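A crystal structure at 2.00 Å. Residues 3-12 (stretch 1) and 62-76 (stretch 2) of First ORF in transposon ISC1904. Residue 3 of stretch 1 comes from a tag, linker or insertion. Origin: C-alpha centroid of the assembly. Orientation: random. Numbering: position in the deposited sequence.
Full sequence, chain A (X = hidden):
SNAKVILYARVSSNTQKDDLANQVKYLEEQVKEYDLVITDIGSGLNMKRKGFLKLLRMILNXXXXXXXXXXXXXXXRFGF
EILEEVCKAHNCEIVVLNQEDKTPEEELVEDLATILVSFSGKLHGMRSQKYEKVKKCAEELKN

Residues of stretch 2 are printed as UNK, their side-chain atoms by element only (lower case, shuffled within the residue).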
# COMPACT_ATOMS: atom_id res chain seq x y z
N ALA A 3 6.80 -5.55 -26.65
CA ALA A 3 6.31 -5.50 -25.25
C ALA A 3 7.19 -6.47 -24.46
O ALA A 3 7.47 -7.58 -24.94
CB ALA A 3 4.86 -5.91 -25.21
N LYS A 4 7.63 -6.04 -23.27
CA LYS A 4 8.69 -6.74 -22.51
C LYS A 4 8.19 -7.74 -21.46
O LYS A 4 7.22 -7.48 -20.74
CB LYS A 4 9.62 -5.70 -21.85
CG LYS A 4 10.24 -4.63 -22.80
CD LYS A 4 11.39 -5.17 -23.61
CE LYS A 4 12.10 -4.06 -24.38
NZ LYS A 4 11.59 -3.85 -25.81
N VAL A 5 8.88 -8.87 -21.36
CA VAL A 5 8.68 -9.83 -20.29
C VAL A 5 9.76 -9.69 -19.25
O VAL A 5 10.95 -9.89 -19.53
CB VAL A 5 8.64 -11.30 -20.80
CG1 VAL A 5 8.46 -12.23 -19.63
CG2 VAL A 5 7.50 -11.48 -21.76
N ILE A 6 9.34 -9.35 -18.03
CA ILE A 6 10.25 -8.92 -16.98
C ILE A 6 10.13 -9.78 -15.72
O ILE A 6 9.01 -9.99 -15.19
CB ILE A 6 9.94 -7.47 -16.58
CG1 ILE A 6 10.02 -6.53 -17.81
CG2 ILE A 6 10.90 -6.98 -15.50
CD1 ILE A 6 9.72 -5.03 -17.44
N LEU A 7 11.27 -10.24 -15.22
CA LEU A 7 11.34 -10.91 -13.92
C LEU A 7 11.67 -9.88 -12.84
O LEU A 7 12.58 -9.07 -12.99
CB LEU A 7 12.39 -12.01 -13.94
CG LEU A 7 12.33 -12.94 -15.15
CD1 LEU A 7 13.41 -13.98 -15.07
CD2 LEU A 7 10.96 -13.61 -15.25
N TYR A 8 10.90 -9.89 -11.76
CA TYR A 8 11.18 -8.97 -10.68
C TYR A 8 11.54 -9.76 -9.43
O TYR A 8 10.78 -10.61 -8.98
CB TYR A 8 10.01 -8.03 -10.41
CG TYR A 8 10.39 -7.08 -9.29
CD1 TYR A 8 11.11 -5.93 -9.57
CD2 TYR A 8 10.11 -7.38 -7.96
CE1 TYR A 8 11.50 -5.07 -8.56
CE2 TYR A 8 10.50 -6.50 -6.93
CZ TYR A 8 11.20 -5.37 -7.23
OH TYR A 8 11.59 -4.48 -6.21
N ALA A 9 12.70 -9.47 -8.85
CA ALA A 9 13.11 -10.20 -7.65
C ALA A 9 13.54 -9.21 -6.58
O ALA A 9 14.10 -8.18 -6.89
CB ALA A 9 14.25 -11.16 -7.97
N ARG A 10 13.30 -9.56 -5.32
CA ARG A 10 13.58 -8.65 -4.21
C ARG A 10 13.87 -9.44 -2.93
O ARG A 10 13.18 -10.42 -2.63
CB ARG A 10 12.37 -7.71 -3.96
CG ARG A 10 12.65 -6.52 -2.97
CD ARG A 10 11.38 -5.91 -2.31
NE ARG A 10 10.43 -6.94 -1.79
CZ ARG A 10 10.47 -7.44 -0.57
NH1 ARG A 10 11.43 -7.06 0.30
NH2 ARG A 10 9.59 -8.37 -0.22
N VAL A 11 14.88 -9.01 -2.18
CA VAL A 11 15.08 -9.44 -0.81
C VAL A 11 15.26 -8.19 0.08
O VAL A 11 15.74 -7.14 -0.38
CB VAL A 11 16.32 -10.40 -0.66
CG1 VAL A 11 16.12 -11.71 -1.47
CG2 VAL A 11 17.62 -9.72 -1.06
N SER A 12 14.87 -8.31 1.34
CA SER A 12 14.95 -7.18 2.24
C SER A 12 16.40 -6.93 2.62
O SER A 12 16.79 -5.79 2.78
CB SER A 12 14.10 -7.40 3.48
OG SER A 12 12.74 -7.22 3.15
N UNK A 62 3.53 1.65 -21.04
CA UNK A 62 3.15 0.61 -21.98
C UNK A 62 4.33 -0.16 -22.56
O UNK A 62 4.31 -0.51 -23.72
c UNK A 62 2.31 1.20 -23.14
c UNK A 62 1.04 1.87 -22.64
o UNK A 62 0.29 1.28 -21.86
n UNK A 62 0.82 3.11 -23.04
N UNK A 63 5.35 -0.42 -21.75
CA UNK A 63 6.53 -1.14 -22.24
C UNK A 63 6.48 -2.64 -21.90
O UNK A 63 7.33 -3.41 -22.33
c UNK A 63 9.22 1.54 -21.43
o UNK A 63 8.99 2.66 -20.94
c UNK A 63 7.81 -0.53 -21.67
c UNK A 63 8.09 0.85 -22.18
o UNK A 63 10.34 0.99 -21.36
N UNK A 64 5.49 -3.03 -21.12
CA UNK A 64 5.53 -4.31 -20.40
C UNK A 64 4.33 -5.18 -20.75
O UNK A 64 3.18 -4.75 -20.67
c UNK A 64 5.64 -4.13 -18.86
c UNK A 64 6.65 -3.04 -18.50
c UNK A 64 6.06 -5.43 -18.19
N UNK A 65 4.63 -6.41 -21.15
CA UNK A 65 3.59 -7.38 -21.41
C UNK A 65 3.31 -8.21 -20.16
O UNK A 65 2.16 -8.55 -19.87
c UNK A 65 4.04 -8.31 -22.54
o UNK A 65 3.25 -9.49 -22.57
N UNK A 66 4.36 -8.53 -19.43
CA UNK A 66 4.23 -9.47 -18.32
C UNK A 66 5.33 -9.27 -17.25
O UNK A 66 6.50 -9.06 -17.60
c UNK A 66 3.75 -13.27 -18.65
n UNK A 66 2.55 -13.46 -19.47
c UNK A 66 3.83 -11.93 -17.95
c UNK A 66 4.26 -10.89 -18.89
n UNK A 66 3.15 -15.61 -20.09
c UNK A 66 2.29 -14.59 -20.13
n UNK A 66 1.19 -14.71 -20.85
N UNK A 67 4.96 -9.29 -15.98
CA UNK A 67 5.95 -9.27 -14.89
C UNK A 67 5.79 -10.58 -14.12
O UNK A 67 4.68 -10.91 -13.70
c UNK A 67 5.47 -6.80 -14.54
c UNK A 67 5.67 -8.17 -13.85
c UNK A 67 6.78 -8.14 -12.78
N UNK A 68 6.90 -11.30 -13.94
CA UNK A 68 6.90 -12.55 -13.17
C UNK A 68 7.68 -12.34 -11.85
O UNK A 68 8.76 -11.76 -11.83
c UNK A 68 7.21 -13.36 -16.47
c UNK A 68 7.39 -15.04 -13.11
c UNK A 68 6.60 -13.94 -15.27
c UNK A 68 7.43 -13.74 -13.97
N UNK A 69 7.06 -12.75 -10.76
CA UNK A 69 7.67 -12.60 -9.45
C UNK A 69 7.37 -13.88 -8.67
O UNK A 69 6.46 -14.66 -9.07
c UNK A 69 7.25 -11.22 -8.79
o UNK A 69 8.11 -10.91 -7.69
c UNK A 69 5.80 -11.22 -8.35
N UNK A 70 8.17 -14.17 -7.64
CA UNK A 70 8.02 -15.43 -6.90
C UNK A 70 6.69 -15.57 -6.13
O UNK A 70 6.06 -16.65 -6.09
c UNK A 70 9.22 -15.64 -5.96
N UNK A 71 6.28 -14.47 -5.50
CA UNK A 71 4.99 -14.35 -4.83
C UNK A 71 4.64 -12.86 -4.65
O UNK A 71 5.51 -11.98 -4.86
o UNK A 71 9.77 -14.82 -0.46
c UNK A 71 7.62 -14.02 -1.03
c UNK A 71 6.46 -14.08 -1.78
c UNK A 71 6.24 -15.11 -2.71
c UNK A 71 7.25 -16.07 -2.88
c UNK A 71 8.62 -14.95 -1.23
c UNK A 71 8.45 -15.99 -2.14
c UNK A 71 4.95 -15.16 -3.50
N UNK A 72 3.37 -12.57 -4.28
CA UNK A 72 2.91 -11.17 -4.36
C UNK A 72 3.74 -10.17 -3.52
O UNK A 72 4.04 -9.05 -4.02
c UNK A 72 2.27 -13.51 -3.95
c UNK A 72 1.01 -12.72 -4.28
c UNK A 72 1.44 -11.24 -3.89
N UNK A 73 4.15 -10.55 -2.30
CA UNK A 73 4.89 -9.59 -1.43
C UNK A 73 6.32 -9.29 -1.91
O UNK A 73 6.96 -8.35 -1.41
c UNK A 73 5.93 -10.87 0.52
o UNK A 73 6.60 -11.48 -0.35
o UNK A 73 6.12 -11.00 1.75
c UNK A 73 4.82 -9.93 0.07
N UNK A 74 6.80 -10.02 -2.92
CA UNK A 74 8.01 -9.56 -3.60
C UNK A 74 7.84 -8.15 -4.18
O UNK A 74 8.77 -7.32 -4.10
c UNK A 74 8.46 -10.54 -4.69
c UNK A 74 8.88 -11.95 -4.16
c UNK A 74 10.21 -11.45 -0.64
n UNK A 74 9.63 -11.35 0.56
c UNK A 74 9.99 -11.81 -3.09
n UNK A 74 11.55 -11.36 -0.76
n UNK A 74 9.46 -11.64 -1.73
N UNK A 75 6.67 -7.87 -4.75
CA UNK A 75 6.43 -6.54 -5.35
C UNK A 75 6.20 -5.46 -4.32
O UNK A 75 6.85 -4.41 -4.37
c UNK A 75 5.79 -7.05 -7.76
c UNK A 75 4.62 -7.53 -8.68
c UNK A 75 6.69 -5.99 -8.44
c UNK A 75 5.28 -6.56 -6.39
N UNK A 76 5.25 -5.69 -3.42
CA UNK A 76 4.90 -4.71 -2.39
C UNK A 76 4.33 -5.42 -1.19
O UNK A 76 3.81 -6.55 -1.30
c UNK A 76 2.61 -4.42 -3.53
c UNK A 76 4.37 -2.62 -3.78
c UNK A 76 3.79 -3.70 -2.86
O HOH W 1 10.59 -12.82 -7.21
O HOH W 2 13.36 -10.84 1.65

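Position 62 carries two side-chain carbons, the second bearing one oxygen and one nitrogen: an amide on a short stem; the CA-to-CB bond points away from stretch 1. It is Asn 62. Position 63 has three carbons in a row and two oxygens on the last, a carboxylate, but its working atom is in the backbone: its O accepts from Lys 4 N at 2.8 Å. This is Glu 63.

Position 64 has three carbons, forked at the first, and both branch carbons lie 3.8 Å from Ile 6 CD1; a beta-branched hydrocarbon of this size is Val 64. Position 65 has one carbon and one oxygen. Its CB sits 3.7 Å from CB of Ala 3, a tag residue, and its N gives a 2.8 Å hydrogen bond to Lys 4 O. It is Ser 65, where the chain turns a corner.

At position 66, three carbons lead to a nitrogen and then a carbon with two more nitrogens, a guanidinium whose end leads away from stretch 1: Arg 66. Its N makes a weak bond to Lys 4 O at 3.3 Å, so that one carbonyl serves two successive amides across a beta bulge. Its O receives Ile 6 N at 2.9 Å. Position 67, again three carbons forked at the first, comes 4.0 Å from Tyr 8 CB with one branch; this is Val 67. Position 68 has four carbons, forked at the first with one arm two carbons long. The tip of that arm meets Val 5 CG1 at 3.6 Å, and its CB lies 3.8 Å from Leu 7 CD2: Ile 68.

Position 69 has a carbon bearing one oxygen and one carbon. That fork is Thr 69, and its OG1 donates to Tyr 8 O at 3.0 Å. Position 70 has a single carbon, Ala 70; its N donates to a water that in turn donates to Tyr 8 O. Position 71 has one carbon and then a six-carbon ring bearing an oxygen, Tyr 71, and position 72 has three carbons closing onto its own nitrogen, Pro 72; neither touches stretch 1.

Position 73 has two carbons, the second with two oxygens, Asp 73; its backbone O takes Arg 10 NH2 at 2.9 Å. Position 74 repeats the guanidinium pattern, and one terminal nitrogen reaches Arg 10 O at 2.7 Å: Arg 74. Position 75 has four carbons forked at the second, one tip over a face of the Tyr 8 ring, 4.1 Å from its centroid: Leu 75. Position 76, three carbons forked at the first, is Val 76, out of contact.

The contact joins two designs. Parallel strands are pinned by alternating backbone bonds, including Ile 68 N to Ile 6 O and Tyr 8 N to Ile 68 O, both 2.8 Å, while Val 5, Leu 7 and Ile 68 pack on one face and Ile 6 and Val 64 on the other. Beyond Thr 69, side chains take over: Arg 10 NE donates to Arg 74 O at 2.9 Å, and Arg 74 NH1 returns a bond to Arg 10 O. Backbone carbonyls thus hold two arginines together despite their like charges.

Stretch 2, residues 62-76: NEVSRVITAYPDRLV
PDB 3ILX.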